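Putative sugar ABC transport system, substrate-binding protein (PDB 5IX8) probably binds a carbohydrate in the periplasm as the substrate-binding component of a sugar ABC transport system. Local coordinates at residues L18-V23 with Y35-E40; G126-K131 with I293-K298; K131-D136 with K227-A232. All coordinates share one frame; numbering follows the deposited sequence.

Interaction 1: residues L18-V23 with Y35-E40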
ATOM      1  N   LEU A  18      11.198  -9.486 -15.757  1.00 11.88           N
ATOM      2  CA  LEU A  18       9.972  -9.103 -15.067  1.00 12.64           C
ATOM      3  C   LEU A  18       9.175  -8.110 -15.898  1.00 13.61           C
ATOM      4  O   LEU A  18       9.748  -7.193 -16.502  1.00 14.64           O
ATOM      5  CB  LEU A  18      10.263  -8.437 -13.708  1.00 13.63           C
ATOM      6  CG  LEU A  18      11.116  -9.198 -12.699  1.00 13.32           C
ATOM      7  CD1 LEU A  18      11.480  -8.290 -11.488  1.00 14.19           C
ATOM      8  CD2 LEU A  18      10.358 -10.381 -12.244  1.00 14.92           C
ATOM      9  N   GLY A  19       7.856  -8.242 -15.870  1.00 13.21           N
ATOM     10  CA  GLY A  19       6.957  -7.166 -16.290  1.00 13.76           C
ATOM     11  C   GLY A  19       6.160  -6.744 -15.073  1.00 13.64           C
ATOM     12  O   GLY A  19       5.705  -7.594 -14.319  1.00 14.91           O
ATOM     13  N   VAL A  20       5.986  -5.428 -14.899  1.00 14.01           N
ATOM     14  CA  VAL A  20       5.355  -4.852 -13.707  1.00 14.33           C
ATOM     15  C   VAL A  20       4.165  -4.010 -14.138  1.00 14.83           C
ATOM     16  O   VAL A  20       4.310  -3.125 -14.989  1.00 16.03           O
ATOM     17  CB  VAL A  20       6.340  -3.963 -12.920  1.00 14.04           C
ATOM     18  CG1 VAL A  20       5.653  -3.342 -11.671  1.00 14.73           C
ATOM     19  CG2 VAL A  20       7.616  -4.724 -12.564  1.00 14.09           C
ATOM     20  N   THR A  21       2.997  -4.251 -13.536  1.00 12.88           N
ATOM     21  CA  THR A  21       1.894  -3.302 -13.675  1.00 12.74           C
ATOM     22  C   THR A  21       1.320  -2.944 -12.306  1.00 12.86           C
ATOM     23  O   THR A  21       0.987  -3.822 -11.508  1.00 13.90           O
ATOM     24  CB  THR A  21       0.797  -3.833 -14.614  1.00 13.47           C
ATOM     25  OG1 THR A  21      -0.282  -2.907 -14.623  1.00 13.97           O
ATOM     26  CG2 THR A  21       0.291  -5.219 -14.208  1.00 13.63           C
ATOM     27  N   VAL A  22       1.192  -1.644 -12.042  1.00 12.36           N
ATOM     28  CA  VAL A  22       0.636  -1.158 -10.788  1.00 13.88           C
ATOM     29  C   VAL A  22      -0.503  -0.212 -11.115  1.00 14.32           C
ATOM     30  O   VAL A  22      -0.743   0.108 -12.277  1.00 15.24           O
ATOM     31  CB  VAL A  22       1.693  -0.457  -9.917  1.00 14.04           C
ATOM     32  CG1 VAL A  22       2.749  -1.467  -9.412  1.00 14.20           C
ATOM     33  CG2 VAL A  22       2.331   0.743 -10.678  1.00 14.57           C
ATOM     34  N   VAL A  23      -1.209   0.253 -10.073  1.00 13.99           N
ATOM     35  CA  VAL A  23      -2.414   1.046 -10.312  1.00 13.36           C
ATOM     36  C   VAL A  23      -2.054   2.405 -10.898  1.00 15.44           C
ATOM     37  O   VAL A  23      -2.629   2.844 -11.908  1.00 16.31           O
ATOM     38  CB  VAL A  23      -3.243   1.212  -9.019  1.00 13.43           C
ATOM     39  CG1 VAL A  23      -4.516   2.038  -9.332  1.00 13.65           C
ATOM     40  CG2 VAL A  23      -3.607  -0.157  -8.436  1.00 15.00           C
ATOM     41  N   TYR A  35      10.340   1.585  -7.971  1.00 11.75           N
ATOM     42  CA  TYR A  35      11.745   1.929  -7.747  1.00 12.11           C
ATOM     43  C   TYR A  35      12.510   0.759  -7.109  1.00 11.99           C
ATOM     44  O   TYR A  35      13.636   0.438  -7.518  1.00 12.31           O
ATOM     45  CB  TYR A  35      11.865   3.178  -6.863  1.00 12.94           C
ATOM     46  CG  TYR A  35      13.293   3.370  -6.446  1.00 13.86           C
ATOM     47  CD1 TYR A  35      14.243   3.811  -7.370  1.00 13.99           C
ATOM     48  CD2 TYR A  35      13.715   3.058  -5.147  1.00 15.65           C
ATOM     49  CE1 TYR A  35      15.578   3.919  -7.002  1.00 15.28           C
ATOM     50  CE2 TYR A  35      15.049   3.170  -4.774  1.00 15.16           C
ATOM     51  CZ  TYR A  35      15.974   3.621  -5.719  1.00 17.08           C
ATOM     52  OH  TYR A  35      17.308   3.782  -5.397  1.00 20.65           O
ATOM     53  N   GLY A  36      11.930   0.135  -6.073  1.00 11.64           N
ATOM     54  CA  GLY A  36      12.626  -0.967  -5.410  1.00 10.17           C
ATOM     55  C   GLY A  36      12.886  -2.110  -6.362  1.00  9.81           C
ATOM     56  O   GLY A  36      13.968  -2.708  -6.354  1.00 11.47           O
ATOM     57  N   ILE A  37      11.914  -2.401  -7.238  1.00 10.20           N
ATOM     58  CA  ILE A  37      12.133  -3.458  -8.226  1.00 10.18           C
ATOM     59  C   ILE A  37      13.255  -3.078  -9.188  1.00 10.14           C
ATOM     60  O   ILE A  37      14.171  -3.872  -9.456  1.00 10.34           O
ATOM     61  CB  ILE A  37      10.830  -3.752  -8.989  1.00 10.19           C
ATOM     62  CG1 ILE A  37       9.805  -4.389  -8.028  1.00  9.36           C
ATOM     63  CG2 ILE A  37      11.114  -4.692 -10.167  1.00 10.54           C
ATOM     64  CD1 ILE A  37       8.429  -4.583  -8.699  1.00 10.45           C
ATOM     65  N   VAL A  38      13.170  -1.881  -9.766  1.00  9.98           N
ATOM     66  CA  VAL A  38      14.151  -1.456 -10.778  1.00 10.30           C
ATOM     67  C   VAL A  38      15.553  -1.366 -10.180  1.00 11.56           C
ATOM     68  O   VAL A  38      16.544  -1.857 -10.755  1.00 12.91           O
ATOM     69  CB  VAL A  38      13.706  -0.117 -11.384  1.00 11.51           C
ATOM     70  CG1 VAL A  38      14.847   0.482 -12.221  1.00 14.33           C
ATOM     71  CG2 VAL A  38      12.463  -0.342 -12.215  1.00 12.18           C
ATOM     72  N   ASP A  39      15.669  -0.743  -9.011  1.00 11.46           N
ATOM     73  CA  ASP A  39      16.994  -0.592  -8.436  1.00 13.30           C
ATOM     74  C   ASP A  39      17.557  -1.923  -7.941  1.00 12.36           C
ATOM     75  O   ASP A  39      18.765  -2.166  -8.042  1.00 15.75           O
ATOM     76  CB  ASP A  39      16.973   0.428  -7.305  1.00 13.58           C
ATOM     77  CG  ASP A  39      18.355   0.700  -6.810  1.00 14.87           C
ATOM     78  OD1 ASP A  39      19.125   1.307  -7.598  1.00 14.87           O
ATOM     79  OD2 ASP A  39      18.683   0.276  -5.677  1.00 15.95           O
ATOM     80  N   GLU A  40      16.721  -2.792  -7.385  1.00 10.75           N
ATOM     81  CA  GLU A  40      17.255  -4.086  -6.987  1.00  9.22           C
ATOM     82  C   GLU A  40      17.617  -4.918  -8.207  1.00 10.07           C
ATOM     83  O   GLU A  40      18.596  -5.672  -8.177  1.00 10.70           O
ATOM     84  CB  GLU A  40      16.239  -4.816  -6.093  1.00  9.85           C
ATOM     85  CG  GLU A  40      16.885  -5.993  -5.378  1.00 11.57           C
ATOM     86  CD  GLU A  40      17.894  -5.579  -4.316  1.00 14.41           C
ATOM     87  OE1 GLU A  40      17.936  -4.396  -3.885  1.00 14.75           O
ATOM     88  OE2 GLU A  40      18.634  -6.482  -3.865  1.00 17.29           O
TER
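D39 OD2, two residues along the helix from the I37 side chain that touches L18 and V20, is gripped by two arginines, R43 through NE and R259 through NH1. E40 OE1 binds R2 and the same R259, so the carboxylates just past I37 are tied into a cluster of salt bridges. The contact with the strand is purely apolar and is carried by the fork of I37. Its CG2 branch meets L18 CD1 at 3.9 Å, the two side chains running slantwise to one another. The longer arm stands beside the backbone N (chi1 -68°) and is fully extended beyond that (chi2 174°), which carries its terminal CD1 to 4.0 Å from V20 CG2 in a tip-to-tip approach. One isoleucine thus spans two residues of the strand that lie on the same face, L18 and V20. The backbones stay well apart, V20 CA and I37 CA being separated by 8.8 Å, and the side chains bridge the separation. Within the helix, the bond from D39 N to Y35 O, 2.8 Å, spans I37. The pair of elements belongs to the first beta-alpha-beta unit, strand 17-22, helix 28-43 and strand 47-53. I37 also touches V79 of the adjacent strand 77-80 and V262 of helix 254-270, so it sits buried between the parallel sheet and a second helix.

Interaction 2: residues G126-K131 with I293-K298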
ATOM      1  N   GLY A 126      -4.587  -0.837  10.118  1.00 13.40           N
ATOM      2  CA  GLY A 126      -5.697  -0.188  10.794  1.00 13.26           C
ATOM      3  C   GLY A 126      -5.585  -0.292  12.302  1.00 13.85           C
ATOM      4  O   GLY A 126      -5.831   0.677  13.015  1.00 15.33           O
ATOM      5  N   LYS A 127      -5.199  -1.461  12.806  1.00 14.16           N
ATOM      6  CA  LYS A 127      -5.030  -1.624  14.251  1.00 14.28           C
ATOM      7  C   LYS A 127      -3.976  -0.676  14.821  1.00 15.19           C
ATOM      8  O   LYS A 127      -4.173  -0.113  15.901  1.00 16.92           O
ATOM      9  CB  LYS A 127      -4.661  -3.075  14.564  1.00 14.75           C
ATOM     10  CG  LYS A 127      -5.829  -4.038  14.277  1.00 17.40           C
ATOM     11  CD  LYS A 127      -5.572  -5.351  14.950  1.00 20.56           C
ATOM     12  CE  LYS A 127      -6.659  -6.350  14.712  1.00 23.18           C
ATOM     13  NZ  LYS A 127      -6.390  -7.550  15.607  1.00 25.11           N
ATOM     14  N   VAL A 128      -2.837  -0.500  14.138  1.00 15.49           N
ATOM     15  CA  VAL A 128      -1.807   0.365  14.737  1.00 16.88           C
ATOM     16  C   VAL A 128      -2.243   1.834  14.700  1.00 16.33           C
ATOM     17  O   VAL A 128      -1.905   2.614  15.607  1.00 16.60           O
ATOM     18  CB  VAL A 128      -0.420   0.154  14.089  1.00 20.01           C
ATOM     19  CG1 VAL A 128       0.068  -1.283  14.343  1.00 21.22           C
ATOM     20  CG2 VAL A 128      -0.431   0.482  12.622  1.00 23.18           C
ATOM     21  N   LEU A 129      -3.031   2.232  13.704  1.00 15.49           N
ATOM     22  CA  LEU A 129      -3.589   3.585  13.729  1.00 14.40           C
ATOM     23  C   LEU A 129      -4.637   3.712  14.829  1.00 15.93           C
ATOM     24  O   LEU A 129      -4.762   4.769  15.468  1.00 16.98           O
ATOM     25  CB  LEU A 129      -4.189   3.929  12.368  1.00 14.20           C
ATOM     26  CG  LEU A 129      -3.154   4.123  11.263  1.00 14.30           C
ATOM     27  CD1 LEU A 129      -3.822   4.298   9.891  1.00 14.79           C
ATOM     28  CD2 LEU A 129      -2.166   5.282  11.548  1.00 16.03           C
ATOM     29  N   GLY A 130      -5.405   2.650  15.059  1.00 15.78           N
ATOM     30  CA  GLY A 130      -6.304   2.638  16.200  1.00 16.26           C
ATOM     31  C   GLY A 130      -5.587   2.838  17.522  1.00 17.81           C
ATOM     32  O   GLY A 130      -6.063   3.578  18.396  1.00 18.47           O
ATOM     33  N   LYS A 131      -4.433   2.190  17.693  1.00 17.98           N
ATOM     34  CA  LYS A 131      -3.678   2.379  18.925  1.00 18.31           C
ATOM     35  C   LYS A 131      -3.190   3.811  19.049  1.00 18.08           C
ATOM     36  O   LYS A 131      -3.247   4.403  20.135  1.00 18.68           O
ATOM     37  CB  LYS A 131      -2.504   1.406  18.985  1.00 19.39           C
ATOM     38  CG  LYS A 131      -1.594   1.635  20.227  1.00 21.88           C
ATOM     39  CD  LYS A 131      -0.411   0.670  20.222  1.00 25.28           C
ATOM     40  CE  LYS A 131       0.704   1.078  21.186  1.00 28.06           C
ATOM     41  NZ  LYS A 131       0.176   1.274  22.574  1.00 30.24           N
ATOM     42  N   ILE A 293       5.073  -3.579  10.312  1.00 18.36           N
ATOM     43  CA  ILE A 293       4.442  -2.265  10.290  1.00 19.01           C
ATOM     44  C   ILE A 293       5.069  -1.384  11.358  1.00 19.69           C
ATOM     45  O   ILE A 293       5.259  -1.822  12.502  1.00 20.88           O
ATOM     46  CB  ILE A 293       2.933  -2.387  10.516  1.00 19.83           C
ATOM     47  CG1 ILE A 293       2.319  -3.121   9.326  1.00 20.66           C
ATOM     48  CG2 ILE A 293       2.307  -0.997  10.699  1.00 19.48           C
ATOM     49  CD1 ILE A 293       1.026  -3.769   9.667  1.00 21.83           C
ATOM     50  N   THR A 294       5.393  -0.153  10.984  1.00 19.33           N
ATOM     51  CA  THR A 294       5.799   0.898  11.908  1.00 20.14           C
ATOM     52  C   THR A 294       4.916   2.119  11.670  1.00 19.32           C
ATOM     53  O   THR A 294       4.373   2.318  10.579  1.00 21.73           O
ATOM     54  CB  THR A 294       7.289   1.277  11.737  1.00 23.26           C
ATOM     55  OG1 THR A 294       7.511   1.724  10.407  1.00 26.07           O
ATOM     56  CG2 THR A 294       8.164   0.095  11.941  1.00 23.26           C
ATOM     57  N   VAL A 295       4.709   2.897  12.717  1.00 17.43           N
ATOM     58  CA  VAL A 295       3.930   4.126  12.640  1.00 17.09           C
ATOM     59  C   VAL A 295       4.870   5.304  12.822  1.00 17.11           C
ATOM     60  O   VAL A 295       5.779   5.255  13.662  1.00 17.87           O
ATOM     61  CB  VAL A 295       2.823   4.137  13.706  1.00 20.09           C
ATOM     62  CG1 VAL A 295       2.032   5.392  13.614  1.00 21.44           C
ATOM     63  CG2 VAL A 295       1.891   2.980  13.473  1.00 21.85           C
ATOM     64  N   VAL A 296       4.648   6.364  12.049  1.00 15.32           N
ATOM     65  CA  VAL A 296       5.420   7.595  12.181  1.00 15.99           C
ATOM     66  C   VAL A 296       4.568   8.599  12.933  1.00 16.58           C
ATOM     67  O   VAL A 296       3.380   8.783  12.606  1.00 17.19           O
ATOM     68  CB  VAL A 296       5.841   8.141  10.806  1.00 15.17           C
ATOM     69  CG1 VAL A 296       6.728   9.389  10.963  1.00 15.75           C
ATOM     70  CG2 VAL A 296       6.558   7.045   9.983  1.00 16.32           C
ATOM     71  N   ASP A 297       5.150   9.225  13.955  1.00 18.06           N
ATOM     72  CA  ASP A 297       4.436  10.225  14.759  1.00 20.51           C
ATOM     73  C   ASP A 297       5.460  11.233  15.267  1.00 21.70           C
ATOM     74  O   ASP A 297       6.625  11.186  14.881  1.00 21.84           O
ATOM     75  CB  ASP A 297       3.648   9.551  15.889  1.00 23.09           C
ATOM     76  CG  ASP A 297       4.536   8.733  16.809  1.00 27.20           C
ATOM     77  OD1 ASP A 297       5.723   9.077  16.989  1.00 27.63           O
ATOM     78  OD2 ASP A 297       4.048   7.734  17.357  1.00 30.03           O
ATOM     79  N   LYS A 298       5.021  12.166  16.119  1.00 23.75           N
ATOM     80  CA  LYS A 298       5.956  13.157  16.653  1.00 27.60           C
ATOM     81  C   LYS A 298       7.168  12.515  17.322  1.00 28.76           C
ATOM     82  O   LYS A 298       8.266  13.096  17.320  1.00 29.91           O
ATOM     83  CB  LYS A 298       5.257  14.066  17.668  1.00 30.40           C
ATOM     84  CG  LYS A 298       4.374  15.119  17.075  1.00 32.80           C
ATOM     85  CD  LYS A 298       4.041  16.203  18.120  1.00 35.42           C
ATOM     86  CE  LYS A 298       5.316  16.962  18.517  1.00 38.05           C
ATOM     87  NZ  LYS A 298       5.104  18.067  19.520  1.00 40.24           N
TER
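The second lobe of this binding protein ends its sheet with the short strand 295-296, and helix 122-135 lies against that edge through V128. One methyl group does most of the work. V128 CG2 comes to 3.5 Å from V295 CG2 and to 3.7 Å from I293 CG2, bridging two residues that face the helix from alternate positions of the extended chain. V128 CG1 stands anti to the carbonyl carbon (chi1 -63°), which leaves CG2 between the backbone N and the carbonyl carbon, directed at V295 and I293. V295 and V128 slide past each other in opposite directions, so V295 CG2 lies beside V128 CB too, at 3.7 Å, whereas I293 passes V128 at a slant. The approach is close, with V128 CA and V295 CA 7.2 Å apart, and it is made by branched aliphatic groups alone. T294, between I293 and V295, points its side chain away from the helix, and its OG1 bonds to H304. A248 of the neighbouring strand 246-250 receives both V295 and L129, while I293 also rests on L124 and I125 of the helix. Strand 295-296 runs antiparallel to 246-250, unlike the other strands of its sheet, and follows closely on strand 288-290 of the first lobe's sheet. Such a late crossing between two alpha/beta lobes, closed by an antiparallel edge strand, fits the type I periplasmic binding protein fold.

Interaction 3: residues K131-D136 with K227-A232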
ATOM      1  N   LYS A 131      -4.433   2.190  17.693  1.00 17.98           N
ATOM      2  CA  LYS A 131      -3.678   2.379  18.925  1.00 18.31           C
ATOM      3  C   LYS A 131      -3.190   3.811  19.049  1.00 18.08           C
ATOM      4  O   LYS A 131      -3.247   4.403  20.135  1.00 18.68           O
ATOM      5  CB  LYS A 131      -2.504   1.406  18.985  1.00 19.39           C
ATOM      6  CG  LYS A 131      -1.594   1.635  20.227  1.00 21.88           C
ATOM      7  CD  LYS A 131      -0.411   0.670  20.222  1.00 25.28           C
ATOM      8  CE  LYS A 131       0.704   1.078  21.186  1.00 28.06           C
ATOM      9  NZ  LYS A 131       0.176   1.274  22.574  1.00 30.24           N
ATOM     10  N   ALA A 132      -2.729   4.405  17.940  1.00 17.66           N
ATOM     11  CA  ALA A 132      -2.306   5.806  17.994  1.00 18.14           C
ATOM     12  C   ALA A 132      -3.456   6.705  18.441  1.00 18.22           C
ATOM     13  O   ALA A 132      -3.273   7.599  19.279  1.00 17.48           O
ATOM     14  CB  ALA A 132      -1.778   6.232  16.634  1.00 18.21           C
ATOM     15  N   LEU A 133      -4.653   6.454  17.909  1.00 18.63           N
ATOM     16  CA  LEU A 133      -5.842   7.193  18.307  1.00 17.91           C
ATOM     17  C   LEU A 133      -6.101   7.027  19.797  1.00 18.69           C
ATOM     18  O   LEU A 133      -6.240   8.008  20.544  1.00 18.98           O
ATOM     19  CB  LEU A 133      -7.038   6.687  17.503  1.00 16.28           C
ATOM     20  CG  LEU A 133      -8.370   7.335  17.850  1.00 17.40           C
ATOM     21  CD1 LEU A 133      -8.534   8.621  17.074  1.00 19.89           C
ATOM     22  CD2 LEU A 133      -9.517   6.378  17.539  1.00 17.92           C
ATOM     23  N   CYS A 134      -6.144   5.778  20.250  1.00 19.99           N
ATOM     24  CA  CYS A 134      -6.459   5.518  21.653  1.00 22.36           C
ATOM     25  C   CYS A 134      -5.429   6.150  22.580  1.00 23.08           C
ATOM     26  O   CYS A 134      -5.788   6.758  23.594  1.00 23.34           O
ATOM     27  CB  CYS A 134      -6.552   4.014  21.886  1.00 25.22           C
ATOM     28  SG  CYS A 134      -7.991   3.279  21.024  1.00 28.74           S
ATOM     29  N   ASP A 135      -4.144   6.046  22.232  1.00 23.71           N
ATOM     30  CA  ASP A 135      -3.094   6.630  23.061  1.00 23.87           C
ATOM     31  C   ASP A 135      -3.117   8.158  23.070  1.00 23.31           C
ATOM     32  O   ASP A 135      -2.523   8.770  23.962  1.00 24.32           O
ATOM     33  CB  ASP A 135      -1.728   6.135  22.589  1.00 26.25           C
ATOM     34  CG  ASP A 135      -1.520   4.654  22.873  1.00 28.85           C
ATOM     35  OD1 ASP A 135      -2.315   4.071  23.646  1.00 29.51           O
ATOM     36  OD2 ASP A 135      -0.558   4.076  22.341  1.00 30.45           O
ATOM     37  N   ASP A 136      -3.770   8.788  22.111  1.00 22.83           N
ATOM     38  CA  ASP A 136      -3.947  10.228  22.150  1.00 22.25           C
ATOM     39  C   ASP A 136      -5.070  10.665  23.088  1.00 23.30           C
ATOM     40  O   ASP A 136      -5.271  11.873  23.271  1.00 25.37           O
ATOM     41  CB  ASP A 136      -4.217  10.746  20.735  1.00 22.35           C
ATOM     42  CG  ASP A 136      -4.041  12.232  20.632  1.00 23.07           C
ATOM     43  OD1 ASP A 136      -2.912  12.698  20.890  1.00 24.94           O
ATOM     44  OD2 ASP A 136      -5.010  12.934  20.281  1.00 21.83           O
ATOM     45  N   LYS A 227      -7.450  16.186  14.258  1.00 17.03           N
ATOM     46  CA  LYS A 227      -6.203  15.470  14.022  1.00 17.03           C
ATOM     47  C   LYS A 227      -6.488  14.350  13.045  1.00 16.38           C
ATOM     48  O   LYS A 227      -7.471  13.620  13.210  1.00 17.52           O
ATOM     49  CB  LYS A 227      -5.620  14.898  15.316  1.00 20.14           C
ATOM     50  CG  LYS A 227      -5.278  15.970  16.323  1.00 23.44           C
ATOM     51  CD  LYS A 227      -4.861  15.353  17.643  1.00 26.83           C
ATOM     52  CE  LYS A 227      -4.285  16.426  18.540  1.00 30.60           C
ATOM     53  NZ  LYS A 227      -3.146  17.080  17.808  1.00 33.35           N
ATOM     54  N   VAL A 228      -5.625  14.200  12.049  1.00 15.47           N
ATOM     55  CA  VAL A 228      -5.845  13.253  10.958  1.00 15.32           C
ATOM     56  C   VAL A 228      -4.897  12.074  11.118  1.00 15.12           C
ATOM     57  O   VAL A 228      -3.735  12.247  11.509  1.00 15.43           O
ATOM     58  CB  VAL A 228      -5.677  13.942   9.586  1.00 16.37           C
ATOM     59  CG1 VAL A 228      -5.848  12.936   8.436  1.00 16.63           C
ATOM     60  CG2 VAL A 228      -6.681  15.092   9.483  1.00 16.84           C
ATOM     61  N   LEU A 229      -5.423  10.873  10.883  1.00 14.22           N
ATOM     62  CA  LEU A 229      -4.657   9.641  10.796  1.00 13.71           C
ATOM     63  C   LEU A 229      -4.663   9.200   9.355  1.00 13.48           C
ATOM     64  O   LEU A 229      -5.700   9.282   8.680  1.00 13.84           O
ATOM     65  CB  LEU A 229      -5.274   8.534  11.659  1.00 15.03           C
ATOM     66  CG  LEU A 229      -5.233   8.857  13.158  1.00 18.27           C
ATOM     67  CD1 LEU A 229      -6.526   9.454  13.620  1.00 20.85           C
ATOM     68  CD2 LEU A 229      -4.880   7.625  13.966  1.00 20.23           C
ATOM     69  N   THR A 230      -3.523   8.714   8.886  1.00 12.77           N
ATOM     70  CA  THR A 230      -3.450   8.290   7.505  1.00 13.31           C
ATOM     71  C   THR A 230      -2.312   7.288   7.359  1.00 14.11           C
ATOM     72  O   THR A 230      -1.744   6.808   8.345  1.00 13.74           O
ATOM     73  CB  THR A 230      -3.284   9.522   6.605  1.00 14.99           C
ATOM     74  OG1 THR A 230      -3.509   9.174   5.229  1.00 15.47           O
ATOM     75  CG2 THR A 230      -1.901  10.108   6.763  1.00 16.87           C
ATOM     76  N   SER A 231      -1.996   6.949   6.107  1.00 15.50           N
ATOM     77  CA  SER A 231      -1.009   5.927   5.840  1.00 17.27           C
ATOM     78  C   SER A 231      -0.213   6.309   4.605  1.00 16.73           C
ATOM     79  O   SER A 231      -0.733   6.962   3.703  1.00 18.24           O
ATOM     80  CB  SER A 231      -1.701   4.569   5.667  1.00 19.39           C
ATOM     81  OG  SER A 231      -0.735   3.537   5.560  1.00 21.76           O
ATOM     82  N   ALA A 232       1.062   5.919   4.610  1.00 15.28           N
ATOM     83  CA  ALA A 232       2.019   6.058   3.515  1.00 15.51           C
ATOM     84  C   ALA A 232       2.594   7.469   3.443  1.00 15.82           C
ATOM     85  O   ALA A 232       1.916   8.411   3.022  1.00 17.60           O
ATOM     86  CB  ALA A 232       1.404   5.662   2.170  1.00 16.51           C
TER
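L229 of strand 227-231 packs against helix 122-135, a helix-on-sheet contact in the second alpha/beta lobe of the periplasmic binding protein fold. Its CD1 lies 4.1 Å from L133 CD1, the two leucines crossing at about a right angle. The other branch turns to the helix surface, with L229 CD2 4.3 Å from A132 CB and 4.1 Å from L133 N. Near the end of the helix, D136 lies across the K227 chain: D136 OD2 is 3.6 Å from K227 CD, but K227 NZ stays 5.2 Å away; the chain bends at its end (chi4 -56°), and the ammonium makes a weak hydrogen bond to G244 O. The two opposite charges therefore do not pair directly, and D136 OD2 instead hydrogen-bonds to Y203 OH on the adjacent strand 201-205. Farther out, L133 also touches F162 and A166 of helix 154-168, and the disulfide C134–C169 fastens the same turn of helix to the chain just after that neighbour. Along the outer side of helix 122-135, K131 and D135 form a salt bridge one turn apart, in which K131 NZ meets the syn lone pair of D135 OD2 at 2.9 Å.

Overall arrangement
Interaction 1 belongs to the first lobe and interactions 2 and 3 to the second, across the centre of the chain; the centres of 1 and 2 are 27 Å apart. Interaction 1 is wholly buried and aliphatic, its charges lying on the helix beyond the contact. Interactions 2 and 3 share K131 and use successive turns of helix 122-135 against one sheet, their centres only 6 Å apart: 293-298 supplies the edge strand, nearer the surface, and 227-232 an inner strand. Interaction 2 is aliphatic like interaction 1 despite its place near the surface, whereas interaction 3 passes from buried leucines to a polar margin near the helix end. L129 CD2 packs on T230 O, joining these two.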